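Local atomic coordinates of creatinine amidohydrolase (Nostoc punctiforme PCC 73102, PDB entry 3NO4), a protein that probably hydrolyses carbon-nitrogen bonds in linear amides, as a metal-dependent member of the creatininase superfamily. Residues Ile105-Val108 and Arg109-Thr113. Residues are numbered along the deposited sequence; the frame is centred on the assembly and turned at random.
Sequences IQVV and RDYVT
Gln-106 and Arg-109 run side by side off one flank of helix 101-118, and the amide oxygen ends up over a face of the guanidinium group. Gln-106 OE1 sits 3.2 Å above that plane, offset toward its rim, with the two flat groups turned 73° apart. From there it cannot meet the N-H bonds well: OE1 is 3.5 Å from Arg-109 NH1, at a poor angle, and takes its hydrogen bond instead from Arg-100 of a neighbouring subunit. Asp-110 OD1 forms a salt bridge with NE of that Arg-100, and OD2 a hydrogen bond with Thr-103 OG1 of that neighbour.

On the apolar flank, Val-107 and Tyr-111 run alongside each other in the same direction, with Val-107 CG1 3.5 Å from Tyr-111 CE1. The methyl is turned there by its trans placement to the backbone N (chi1 167°). The ring also meets Phe-42 edge-to-face, and an alanine in place of Tyr-111 would probably leave the Val-107 methyl and the Phe-42 ring without their aromatic neighbour. One residue further along, Val-108 CG1 and Val-112 CG2 pack at 4.0 Å.

Ordinary i to i+4 bonds hold the backbone, such as Tyr-111 N to Val-107 O at 3.0 Å. Thr-113 OG1 adds a 2.7 Å bond to Arg-109 O, on the opposite face from its own N. Apolar side chains thus pack along the helix, and Val-107 and Tyr-111 also meet the neighbouring subunit, whose Arg-100 and Thr-103 take up the carboxylate and amide oxygens, tying this helix into the oligomer.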
ATOM      1  N   ILE A 105       7.832   5.313  -6.424  1.00 16.61           N
ATOM      2  CA  ILE A 105       8.420   3.961  -6.479  1.00 16.79           C
ATOM      3  C   ILE A 105       7.451   3.021  -7.290  1.00 17.29           C
ATOM      4  O   ILE A 105       7.885   2.252  -8.133  1.00 16.83           O
ATOM      5  CB  ILE A 105       8.677   3.430  -5.054  1.00 17.28           C
ATOM      6  CG1 ILE A 105       9.837   4.165  -4.395  1.00 16.99           C
ATOM      7  CG2 ILE A 105       8.842   1.876  -5.006  1.00 14.67           C
ATOM      8  CD1 ILE A 105       9.963   3.786  -2.928  1.00 17.34           C
ATOM      9  N   GLN A 106       6.160   3.105  -7.019  1.00 17.82           N
ATOM     10  CA  GLN A 106       5.175   2.279  -7.764  1.00 18.63           C
ATOM     11  C   GLN A 106       5.041   2.646  -9.246  1.00 18.35           C
ATOM     12  O   GLN A 106       4.912   1.758 -10.084  1.00 19.11           O
ATOM     13  CB  GLN A 106       3.846   2.237  -7.042  1.00 19.00           C
ATOM     14  CG  GLN A 106       3.959   1.572  -5.613  1.00 21.53           C
ATOM     15  CD  GLN A 106       4.624   0.109  -5.547  1.00 27.26           C
ATOM     16  OE1 GLN A 106       4.230  -0.811  -6.336  1.00 28.53           O
ATOM     17  NE2 GLN A 106       5.586  -0.112  -4.561  1.00 25.78           N
ATOM     18  N   VAL A 107       5.135   3.930  -9.555  1.00 18.38           N
ATOM     19  CA  VAL A 107       5.168   4.401 -10.907  1.00 18.15           C
ATOM     20  C   VAL A 107       6.373   3.813 -11.645  1.00 18.53           C
ATOM     21  O   VAL A 107       6.184   3.211 -12.702  1.00 16.31           O
ATOM     22  CB  VAL A 107       5.125   5.962 -11.006  1.00 18.41           C
ATOM     23  CG1 VAL A 107       5.482   6.471 -12.424  1.00 16.60           C
ATOM     24  CG2 VAL A 107       3.744   6.472 -10.531  1.00 16.99           C
ATOM     25  N   VAL A 108       7.586   3.954 -11.070  1.00 18.36           N
ATOM     26  CA  VAL A 108       8.803   3.418 -11.694  1.00 17.55           C
ATOM     27  C   VAL A 108       8.716   1.877 -11.853  1.00 18.22           C
ATOM     28  O   VAL A 108       9.055   1.313 -12.903  1.00 18.60           O
ATOM     29  CB  VAL A 108      10.089   3.810 -10.925  1.00 16.84           C
ATOM     30  CG1 VAL A 108      11.309   3.035 -11.459  1.00 15.05           C
ATOM     31  CG2 VAL A 108      10.304   5.342 -11.026  1.00 15.42           C
ATOM     32  N   ARG A 109       8.193   1.228 -10.828  1.00 17.98           N
ATOM     33  CA  ARG A 109       7.996  -0.228 -10.857  1.00 18.60           C
ATOM     34  C   ARG A 109       7.098  -0.637 -12.018  1.00 17.79           C
ATOM     35  O   ARG A 109       7.460  -1.539 -12.764  1.00 18.69           O
ATOM     36  CB  ARG A 109       7.394  -0.716  -9.545  1.00 19.50           C
ATOM     37  CG  ARG A 109       7.582  -2.218  -9.329  1.00 22.88           C
ATOM     38  CD  ARG A 109       6.764  -2.687  -8.179  1.00 27.38           C
ATOM     39  NE  ARG A 109       5.465  -3.138  -8.634  1.00 29.60           N
ATOM     40  CZ  ARG A 109       4.596  -3.866  -7.910  1.00 32.87           C
ATOM     41  NH1 ARG A 109       4.864  -4.223  -6.638  1.00 32.37           N
ATOM     42  NH2 ARG A 109       3.444  -4.280  -8.483  1.00 32.17           N
ATOM     43  N   ASP A 110       5.974   0.068 -12.187  1.00 17.41           N
ATOM     44  CA  ASP A 110       5.047  -0.184 -13.297  1.00 17.82           C
ATOM     45  C   ASP A 110       5.678   0.059 -14.666  1.00 18.84           C
ATOM     46  O   ASP A 110       5.498  -0.764 -15.570  1.00 20.22           O
ATOM     47  CB  ASP A 110       3.774   0.662 -13.142  1.00 18.01           C
ATOM     48  CG  ASP A 110       2.851   0.177 -11.999  1.00 19.11           C
ATOM     49  OD1 ASP A 110       3.107  -0.919 -11.424  1.00 18.34           O
ATOM     50  OD2 ASP A 110       1.864   0.894 -11.675  1.00 21.12           O
ATOM     51  N   TYR A 111       6.391   1.179 -14.838  1.00 18.29           N
ATOM     52  CA  TYR A 111       7.028   1.504 -16.125  1.00 18.97           C
ATOM     53  C   TYR A 111       8.027   0.412 -16.508  1.00 19.38           C
ATOM     54  O   TYR A 111       7.958  -0.128 -17.622  1.00 19.52           O
ATOM     55  CB  TYR A 111       7.832   2.819 -16.050  1.00 19.29           C
ATOM     56  CG  TYR A 111       7.097   4.118 -16.253  1.00 17.98           C
ATOM     57  CD1 TYR A 111       5.873   4.383 -15.615  1.00 20.22           C
ATOM     58  CD2 TYR A 111       7.657   5.117 -17.026  1.00 20.18           C
ATOM     59  CE1 TYR A 111       5.213   5.617 -15.781  1.00 19.34           C
ATOM     60  CE2 TYR A 111       7.015   6.356 -17.208  1.00 22.05           C
ATOM     61  CZ  TYR A 111       5.823   6.619 -16.557  1.00 20.75           C
ATOM     62  OH  TYR A 111       5.199   7.852 -16.751  1.00 21.71           O
ATOM     63  N   VAL A 112       8.939   0.096 -15.561  1.00 18.62           N
ATOM     64  CA  VAL A 112      10.033  -0.820 -15.812  1.00 18.71           C
ATOM     65  C   VAL A 112       9.524  -2.235 -16.022  1.00 19.46           C
ATOM     66  O   VAL A 112      10.010  -2.930 -16.917  1.00 20.46           O
ATOM     67  CB  VAL A 112      11.169  -0.757 -14.731  1.00 19.05           C
ATOM     68  CG1 VAL A 112      12.233  -1.805 -15.024  1.00 16.49           C
ATOM     69  CG2 VAL A 112      11.777   0.663 -14.675  1.00 20.11           C
ATOM     70  N   THR A 113       8.516  -2.656 -15.251  1.00 20.15           N
ATOM     71  CA  THR A 113       7.944  -4.008 -15.437  1.00 20.02           C
ATOM     72  C   THR A 113       7.344  -4.205 -16.830  1.00 21.07           C
ATOM     73  O   THR A 113       7.606  -5.240 -17.461  1.00 21.14           O
ATOM     74  CB  THR A 113       6.952  -4.403 -14.320  1.00 19.96           C
ATOM     75  OG1 THR A 113       7.602  -4.203 -13.062  1.00 20.51           O
ATOM     76  CG2 THR A 113       6.548  -5.901 -14.446  1.00 19.49           C
TER